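Local coordinates for uncharacterized protein (Pyrobaculum aerophilum, PDB 2ZYZ) that is probably the structural subunit of a splicing endonuclease, assembling with a second protein and perhaps contributing to nucleic acid binding, at residues I76-L88 with V97-R109. Sequence-based numbering, arbitrary orientation.
Sequences INMGETLSMPVVL and VTYYYVRKIRLPR
V102 sets CG1 between its backbone N and carbonyl carbon (chi1 64°), which sends this methyl against V86 and L88 and leaves CG2, anti to N, for the tip of I76. CG1 lies alongside V86 CG1, the two side chains pointing the same way, and L88 CG lies 3.9 Å from V102 CG1. I76 reaches out from the helix, crossing V102 at about a right angle, with CD1 3.8 Å from V102 CG2. On the other face of the sheet V87 spreads its methyls, CG1 to Y99 CB at 3.7 Å and CG2 beside CD2 of the Y101 ring; Y99 OH hydrogen-bonds D31 OD2. Between these two layers of side chains strands 86-91 and 97-104 form an antiparallel hairpin, L88 and Y100 exchanging two backbone bonds, L88 N to Y100 O at 2.9 Å and Y100 N to L88 O at 3.1 Å. Toward P85 the strands part, and a water joins V86 N to V102 O. Beyond the sheet, E80 extends from the last helical turn to R106: E80 OE2 lies near the guanidinium plane and accepts R106 NH1 at 2.8 Å, while NH1 itself stands 39° out of the carboxylate plane; NH2 bonds OE1 weakly. A second water donates to E80 OE2 and accepts from K104 N. With an alanine at this position, the R106 guanidinium would probably lose its carboxylate mate, and the water on K104 N its second anchor. Residues 100-104 also pair with a strand of another protein chain. Buried I76, V86, L88 and V102 thus join helix and hairpin through an apolar centre, while charge pairing at the rim ties the helix to the segment after the strand.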
loop_
_atom_site.group_PDB
_atom_site.type_symbol
_atom_site.label_atom_id
_atom_site.label_comp_id
_atom_site.label_asym_id
_atom_site.label_seq_id
_atom_site.Cartn_x
_atom_site.Cartn_y
_atom_site.Cartn_z
ATOM N N ILE C 76 -5.959 21.538 1.292
ATOM C CA ILE C 76 -4.890 21.948 0.425
ATOM C C ILE C 76 -5.246 23.276 -0.242
ATOM O O ILE C 76 -4.485 24.130 -0.320
ATOM C CB ILE C 76 -4.624 20.883 -0.617
ATOM C CG1 ILE C 76 -4.093 19.626 0.051
ATOM C CG2 ILE C 76 -3.786 21.414 -1.675
ATOM C CD1 ILE C 76 -4.024 18.447 -0.784
ATOM N N ASN C 77 -6.462 23.407 -0.659
ATOM C CA ASN C 77 -6.890 24.635 -1.261
ATOM C C ASN C 77 -6.866 25.771 -0.255
ATOM O O ASN C 77 -6.524 26.827 -0.565
ATOM C CB ASN C 77 -8.300 24.452 -1.812
ATOM C CG ASN C 77 -8.787 25.637 -2.609
ATOM O OD1 ASN C 77 -9.828 26.184 -2.346
ATOM N ND2 ASN C 77 -8.050 25.996 -3.598
ATOM N N MET C 78 -7.283 25.545 0.961
ATOM C CA MET C 78 -7.097 26.564 1.981
ATOM C C MET C 78 -5.645 27.029 2.105
ATOM O O MET C 78 -5.380 28.154 2.235
ATOM C CB MET C 78 -7.551 26.041 3.322
ATOM C CG MET C 78 -8.593 26.758 3.980
ATOM S SD MET C 78 -8.835 26.150 5.622
ATOM C CE MET C 78 -9.510 24.677 5.232
ATOM N N GLY C 79 -4.695 26.123 2.029
ATOM C CA GLY C 79 -3.339 26.554 2.142
ATOM C C GLY C 79 -2.941 27.459 1.001
ATOM O O GLY C 79 -2.202 28.377 1.187
ATOM N N GLU C 80 -3.424 27.149 -0.193
ATOM C CA GLU C 80 -3.185 27.983 -1.345
ATOM C C GLU C 80 -3.841 29.352 -1.107
ATOM O O GLU C 80 -3.243 30.318 -1.271
ATOM C CB GLU C 80 -3.699 27.330 -2.644
ATOM C CG GLU C 80 -2.929 26.116 -3.069
ATOM C CD GLU C 80 -3.275 25.603 -4.450
ATOM O OE1 GLU C 80 -3.776 26.360 -5.238
ATOM O OE2 GLU C 80 -3.017 24.445 -4.749
ATOM N N THR C 81 -5.067 29.356 -0.647
ATOM C CA THR C 81 -5.811 30.577 -0.410
ATOM C C THR C 81 -5.180 31.449 0.652
ATOM O O THR C 81 -5.209 32.631 0.547
ATOM C CB THR C 81 -7.201 30.249 0.033
ATOM O OG1 THR C 81 -7.937 29.712 -1.045
ATOM C CG2 THR C 81 -7.911 31.420 0.609
ATOM N N LEU C 82 -4.629 30.819 1.675
ATOM C CA LEU C 82 -3.997 31.502 2.789
ATOM C C LEU C 82 -2.510 31.749 2.514
ATOM O O LEU C 82 -1.837 32.262 3.314
ATOM C CB LEU C 82 -4.139 30.670 4.050
ATOM C CG LEU C 82 -5.405 30.614 4.925
ATOM C CD1 LEU C 82 -6.631 30.601 4.190
ATOM C CD2 LEU C 82 -5.398 29.571 5.925
ATOM N N SER C 83 -2.035 31.349 1.359
ATOM C CA SER C 83 -0.623 31.337 1.096
ATOM C C SER C 83 0.349 30.677 2.007
ATOM O O SER C 83 1.370 31.185 2.266
ATOM C CB SER C 83 -0.104 32.704 0.670
ATOM O OG SER C 83 -0.878 33.223 -0.360
ATOM N N MET C 84 0.037 29.474 2.466
ATOM C CA MET C 84 0.854 28.758 3.441
ATOM C C MET C 84 1.039 27.294 3.008
ATOM O O MET C 84 0.125 26.720 2.541
ATOM C CB MET C 84 0.158 28.759 4.803
ATOM C CG MET C 84 0.140 30.062 5.471
ATOM S SD MET C 84 -0.725 30.026 7.012
ATOM C CE MET C 84 -0.367 31.578 7.637
ATOM N N PRO C 85 2.198 26.702 3.210
ATOM C CA PRO C 85 2.287 25.276 2.984
ATOM C C PRO C 85 1.458 24.474 3.953
ATOM O O PRO C 85 1.279 24.897 5.069
ATOM C CB PRO C 85 3.739 24.966 3.223
ATOM C CG PRO C 85 4.212 26.019 4.026
ATOM C CD PRO C 85 3.486 27.209 3.676
ATOM N N VAL C 86 1.023 23.310 3.505
ATOM C CA VAL C 86 0.166 22.414 4.285
ATOM C C VAL C 86 0.982 21.234 4.814
ATOM O O VAL C 86 1.760 20.669 4.101
ATOM C CB VAL C 86 -1.021 21.910 3.450
ATOM C CG1 VAL C 86 -1.940 21.037 4.234
ATOM C CG2 VAL C 86 -1.766 23.057 2.889
ATOM N N VAL C 87 0.803 20.913 6.070
ATOM C CA VAL C 87 1.478 19.822 6.732
ATOM C C VAL C 87 0.395 18.949 7.321
ATOM O O VAL C 87 -0.461 19.419 7.993
ATOM C CB VAL C 87 2.420 20.283 7.857
ATOM C CG1 VAL C 87 3.107 19.141 8.512
ATOM C CG2 VAL C 87 3.453 21.200 7.331
ATOM N N LEU C 88 0.459 17.679 7.019
ATOM C CA LEU C 88 -0.397 16.687 7.626
ATOM C C LEU C 88 0.275 16.138 8.864
ATOM O O LEU C 88 1.325 15.640 8.796
ATOM C CB LEU C 88 -0.681 15.548 6.659
ATOM C CG LEU C 88 -1.312 15.977 5.363
ATOM C CD1 LEU C 88 -1.436 14.883 4.365
ATOM C CD2 LEU C 88 -2.532 16.778 5.541
ATOM N N VAL C 97 3.620 11.090 16.636
ATOM C CA VAL C 97 3.316 12.035 15.609
ATOM C C VAL C 97 4.376 12.084 14.507
ATOM O O VAL C 97 5.520 12.160 14.793
ATOM C CB VAL C 97 3.116 13.454 16.151
ATOM C CG1 VAL C 97 2.593 14.320 15.074
ATOM C CG2 VAL C 97 2.201 13.462 17.304
ATOM N N THR C 98 3.945 12.015 13.272
ATOM C CA THR C 98 4.800 12.054 12.100
ATOM C C THR C 98 4.238 13.074 11.136
ATOM O O THR C 98 3.081 13.121 10.985
ATOM C CB THR C 98 4.763 10.686 11.380
ATOM O OG1 THR C 98 5.157 9.676 12.280
ATOM C CG2 THR C 98 5.718 10.655 10.205
ATOM N N TYR C 99 5.056 13.890 10.490
ATOM C CA TYR C 99 4.540 14.943 9.600
ATOM C C TYR C 99 4.892 14.732 8.122
ATOM O O TYR C 99 5.978 14.349 7.808
ATOM C CB TYR C 99 4.978 16.347 10.026
ATOM C CG TYR C 99 4.795 16.671 11.503
ATOM C CD1 TYR C 99 5.757 16.371 12.408
ATOM C CD2 TYR C 99 3.660 17.254 11.963
ATOM C CE1 TYR C 99 5.605 16.677 13.725
ATOM C CE2 TYR C 99 3.494 17.540 13.248
ATOM C CZ TYR C 99 4.465 17.273 14.149
ATOM O OH TYR C 99 4.276 17.557 15.465
ATOM N N TYR C 100 3.931 14.966 7.233
ATOM C CA TYR C 100 4.167 14.994 5.821
ATOM C C TYR C 100 3.710 16.338 5.201
ATOM O O TYR C 100 2.650 16.761 5.435
ATOM C CB TYR C 100 3.448 13.822 5.129
ATOM C CG TYR C 100 4.188 12.509 5.115
ATOM C CD1 TYR C 100 4.352 11.754 6.253
ATOM C CD2 TYR C 100 4.717 12.022 3.961
ATOM C CE1 TYR C 100 5.013 10.585 6.242
ATOM C CE2 TYR C 100 5.370 10.849 3.937
ATOM C CZ TYR C 100 5.551 10.130 5.072
ATOM O OH TYR C 100 6.214 8.954 5.000
ATOM N N TYR C 101 4.520 16.914 4.346
ATOM C CA TYR C 101 4.005 17.909 3.429
ATOM C C TYR C 101 3.030 17.331 2.428
ATOM O O TYR C 101 3.196 16.246 2.000
ATOM C CB TYR C 101 5.116 18.598 2.627
ATOM C CG TYR C 101 6.236 19.155 3.434
ATOM C CD1 TYR C 101 7.487 18.631 3.332
ATOM C CD2 TYR C 101 6.056 20.223 4.249
ATOM C CE1 TYR C 101 8.480 19.100 4.027
ATOM C CE2 TYR C 101 7.087 20.724 4.965
ATOM C CZ TYR C 101 8.312 20.141 4.837
ATOM O OH TYR C 101 9.362 20.589 5.546
ATOM N N VAL C 102 2.049 18.123 2.039
ATOM C CA VAL C 102 1.232 17.805 0.905
ATOM C C VAL C 102 0.951 19.042 0.040
ATOM O O VAL C 102 0.855 20.106 0.560
ATOM C CB VAL C 102 -0.054 17.143 1.329
ATOM C CG1 VAL C 102 -0.858 18.047 2.117
ATOM C CG2 VAL C 102 -0.784 16.639 0.215
ATOM N N ARG C 103 0.847 18.861 -1.253
ATOM C CA ARG C 103 0.525 19.926 -2.176
ATOM C C ARG C 103 -0.247 19.393 -3.363
ATOM O O ARG C 103 -0.146 18.259 -3.628
ATOM C CB ARG C 103 1.789 20.586 -2.676
ATOM C CG ARG C 103 2.582 19.816 -3.610
ATOM C CD ARG C 103 3.955 20.440 -3.729
ATOM N NE ARG C 103 4.578 20.195 -5.008
ATOM C CZ ARG C 103 5.185 19.079 -5.319
ATOM N NH1 ARG C 103 5.233 18.124 -4.427
ATOM N NH2 ARG C 103 5.735 18.912 -6.503
ATOM N N LYS C 104 -0.977 20.226 -4.074
ATOM C CA LYS C 104 -1.473 19.861 -5.387
ATOM C C LYS C 104 -0.420 20.121 -6.432
ATOM O O LYS C 104 0.027 21.186 -6.547
ATOM C CB LYS C 104 -2.710 20.671 -5.714
ATOM C CG LYS C 104 -3.438 20.378 -6.989
ATOM C CD LYS C 104 -4.926 20.711 -6.946
ATOM C CE LYS C 104 -5.623 20.397 -8.262
ATOM N NZ LYS C 104 -6.989 21.030 -8.404
ATOM N N ILE C 105 -0.074 19.114 -7.208
ATOM C CA ILE C 105 0.932 19.251 -8.222
ATOM C C ILE C 105 0.349 19.879 -9.460
ATOM O O ILE C 105 -0.749 19.586 -9.848
ATOM C CB ILE C 105 1.524 17.888 -8.563
ATOM C CG1 ILE C 105 2.306 17.360 -7.376
ATOM C CG2 ILE C 105 2.332 17.941 -9.786
ATOM C CD1 ILE C 105 2.626 15.917 -7.419
ATOM N N ARG C 106 1.121 20.749 -10.075
ATOM C CA ARG C 106 0.816 21.252 -11.383
ATOM C C ARG C 106 1.940 20.793 -12.315
ATOM O O ARG C 106 2.952 21.387 -12.363
ATOM C CB ARG C 106 0.671 22.767 -11.330
ATOM C CG ARG C 106 -0.590 23.189 -10.632
ATOM C CD ARG C 106 -0.493 24.361 -9.774
ATOM N NE ARG C 106 -1.809 24.853 -9.379
ATOM C CZ ARG C 106 -2.382 24.657 -8.201
ATOM N NH1 ARG C 106 -1.775 23.983 -7.266
ATOM N NH2 ARG C 106 -3.572 25.153 -7.957
ATOM N N LEU C 107 1.731 19.705 -13.003
ATOM C CA LEU C 107 2.803 19.006 -13.629
ATOM C C LEU C 107 3.146 19.740 -14.927
ATOM O O LEU C 107 2.320 19.866 -15.766
ATOM C CB LEU C 107 2.340 17.613 -13.956
ATOM C CG LEU C 107 3.382 16.575 -14.257
ATOM C CD1 LEU C 107 4.233 16.292 -13.110
ATOM C CD2 LEU C 107 2.747 15.379 -14.855
ATOM N N PRO C 108 4.360 20.234 -15.037
ATOM C CA PRO C 108 4.855 20.827 -16.266
ATOM C C PRO C 108 5.085 19.825 -17.354
ATOM O O PRO C 108 5.374 18.707 -17.079
ATOM C CB PRO C 108 6.205 21.380 -15.837
ATOM C CG PRO C 108 6.625 20.610 -14.790
ATOM C CD PRO C 108 5.426 20.158 -14.050
ATOM N N ARG C 109 4.986 20.230 -18.589
ATOM C CA ARG C 109 5.403 19.383 -19.681
ATOM C C ARG C 109 6.854 18.990 -19.467
ATOM O O ARG C 109 7.572 19.715 -18.916
ATOM C CB ARG C 109 5.111 20.087 -21.015
ATOM C CG ARG C 109 5.654 19.476 -22.220
ATOM C CD ARG C 109 5.060 20.091 -23.498
ATOM N NE ARG C 109 3.614 20.035 -23.509
ATOM C CZ ARG C 109 2.919 18.938 -23.762
ATOM N NH1 ARG C 109 3.547 17.847 -24.074
ATOM N NH2 ARG C 109 1.612 18.944 -23.715
HETATM O O HOH W 1 -1.031 23.097 -3.171
HETATM O O HOH W 2 0.947 22.887 0.447
#